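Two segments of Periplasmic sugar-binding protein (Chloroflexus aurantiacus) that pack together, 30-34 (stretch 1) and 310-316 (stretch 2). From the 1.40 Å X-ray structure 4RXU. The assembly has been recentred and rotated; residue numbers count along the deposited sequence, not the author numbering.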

# COMPACT_ATOMS: atom_id res chain seq x y z
N GLN A 30 0.79 -28.23 -13.13
CA GLN A 30 1.77 -27.17 -13.23
C GLN A 30 1.22 -26.18 -14.25
O GLN A 30 0.92 -26.55 -15.39
CB GLN A 30 3.10 -27.71 -13.73
CG GLN A 30 4.15 -28.01 -12.69
CD GLN A 30 5.45 -28.39 -13.36
OE1 GLN A 30 5.45 -28.91 -14.48
NE2 GLN A 30 6.57 -28.12 -12.69
N LEU A 31 1.07 -24.94 -13.83
CA LEU A 31 0.72 -23.88 -14.77
C LEU A 31 1.97 -23.14 -15.22
O LEU A 31 2.90 -22.95 -14.44
CB LEU A 31 -0.25 -22.89 -14.12
CG LEU A 31 -1.61 -23.43 -13.70
CD1 LEU A 31 -2.47 -22.28 -13.21
CD2 LEU A 31 -2.32 -24.19 -14.80
N ALA A 32 1.97 -22.70 -16.47
CA ALA A 32 3.06 -21.91 -17.04
C ALA A 32 2.93 -20.45 -16.62
O ALA A 32 2.76 -19.53 -17.43
CB ALA A 32 3.11 -22.06 -18.54
N VAL A 33 3.03 -20.29 -15.32
CA VAL A 33 2.86 -19.00 -14.64
C VAL A 33 3.95 -18.92 -13.57
O VAL A 33 4.30 -19.93 -12.96
CB VAL A 33 1.47 -18.87 -13.98
CG1 VAL A 33 1.34 -17.52 -13.27
CG2 VAL A 33 0.38 -19.02 -15.01
N GLY A 34 4.47 -17.71 -13.36
CA GLY A 34 5.43 -17.44 -12.29
C GLY A 34 4.99 -16.19 -11.57
O GLY A 34 4.42 -15.28 -12.17
N ALA A 310 -6.86 -13.94 -14.30
CA ALA A 310 -6.31 -13.29 -15.49
C ALA A 310 -5.26 -14.17 -16.11
O ALA A 310 -5.24 -14.34 -17.33
CB ALA A 310 -5.74 -11.93 -15.15
N ALA A 311 -4.39 -14.75 -15.28
CA ALA A 311 -3.38 -15.68 -15.78
C ALA A 311 -3.96 -16.88 -16.50
O ALA A 311 -3.54 -17.22 -17.61
CB ALA A 311 -2.47 -16.13 -14.65
N VAL A 312 -4.96 -17.50 -15.89
CA VAL A 312 -5.61 -18.67 -16.46
C VAL A 312 -6.26 -18.30 -17.79
O VAL A 312 -6.20 -19.05 -18.77
CB VAL A 312 -6.60 -19.30 -15.45
CG1 VAL A 312 -7.52 -20.33 -16.13
CG2 VAL A 312 -5.81 -19.93 -14.31
N ALA A 313 -6.89 -17.12 -17.85
CA ALA A 313 -7.49 -16.68 -19.13
C ALA A 313 -6.41 -16.59 -20.22
O ALA A 313 -6.56 -17.13 -21.32
CB ALA A 313 -8.23 -15.35 -18.97
N LEU A 314 -5.30 -15.95 -19.89
CA LEU A 314 -4.20 -15.84 -20.86
C LEU A 314 -3.61 -17.18 -21.28
O LEU A 314 -3.23 -17.36 -22.43
CB LEU A 314 -3.13 -14.93 -20.30
CG LEU A 314 -3.57 -13.48 -20.12
CD1 LEU A 314 -2.65 -12.74 -19.18
CD2 LEU A 314 -3.63 -12.75 -21.44
N LEU A 315 -3.54 -18.13 -20.36
CA LEU A 315 -3.04 -19.45 -20.67
C LEU A 315 -3.93 -20.17 -21.67
O LEU A 315 -3.47 -21.00 -22.45
CB LEU A 315 -2.93 -20.28 -19.40
CG LEU A 315 -1.78 -19.89 -18.46
CD1 LEU A 315 -1.88 -20.79 -17.24
CD2 LEU A 315 -0.41 -20.00 -19.12
N GLN A 316 -5.21 -19.83 -21.60
CA GLN A 316 -6.25 -20.34 -22.52
C GLN A 316 -6.38 -19.51 -23.79
O GLN A 316 -7.33 -19.68 -24.55
CB GLN A 316 -7.60 -20.36 -21.81
CG GLN A 316 -7.70 -21.39 -20.70
CD GLN A 316 -8.92 -21.21 -19.80
OE1 GLN A 316 -9.41 -22.19 -19.23
NE2 GLN A 316 -9.41 -19.98 -19.67

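Apolar packing between a strand corner at A32 and the last turns of a helix. The two segments lie far apart in sequence and bury 215 Å² between them, both sides summed; no hydrogen bond crosses the contact, so side-chain packing carries it. L315 is the hub: it has the largest covered area, 72 Å², and touches L31, A32 and V33. Its CA-to-CB bond points toward the other stretch, and with chi1 at m and chi2 at t, both methyls lie against the other stretch. L315 CD1 is 3.6 Å from V33 CG2 and 4.1 Å from L31 CB; L315 CD2 is 4.1 Å from A32 CB. One turn back along the helix, A311 offers only a methyl, and its CB meets V33 CG2 at 4.1 Å; this same CG2 therefore touches both A311 and L315, residues four apart that face stretch 1 together. Next to A311 along the helix, the CA-to-CB bond of V312 points sideways, yet V312 CG2 comes within 4.2 Å of L31 CD1. L31, m at chi1 and t at chi2, thus bears on both V312 and L315.

The closest approach between A32 and L315 involves a polar atom: the carbonyl A32 O sits 3.6 Å from L315 CD2, a van der Waals approach, since a methyl is no hydrogen-bond donor.

Backbone hydrogen bonds stay within each stretch. The chain turns a corner at A32, where a weak bond of 2.8 Å runs from V33 N to L31 O; even so, the CA-to-CB bonds of L31 and V33 both point toward the helix, while that of A32 between them points sideways. On the helix, L315 N donates to A311 O at 2.9 Å, an i to i+4 bond that links the two residues contacting V33. Q316 N still reaches V312 O at 3.1 Å, although Q316 is the first residue to leave helical phi/psi and makes no contact with stretch 1.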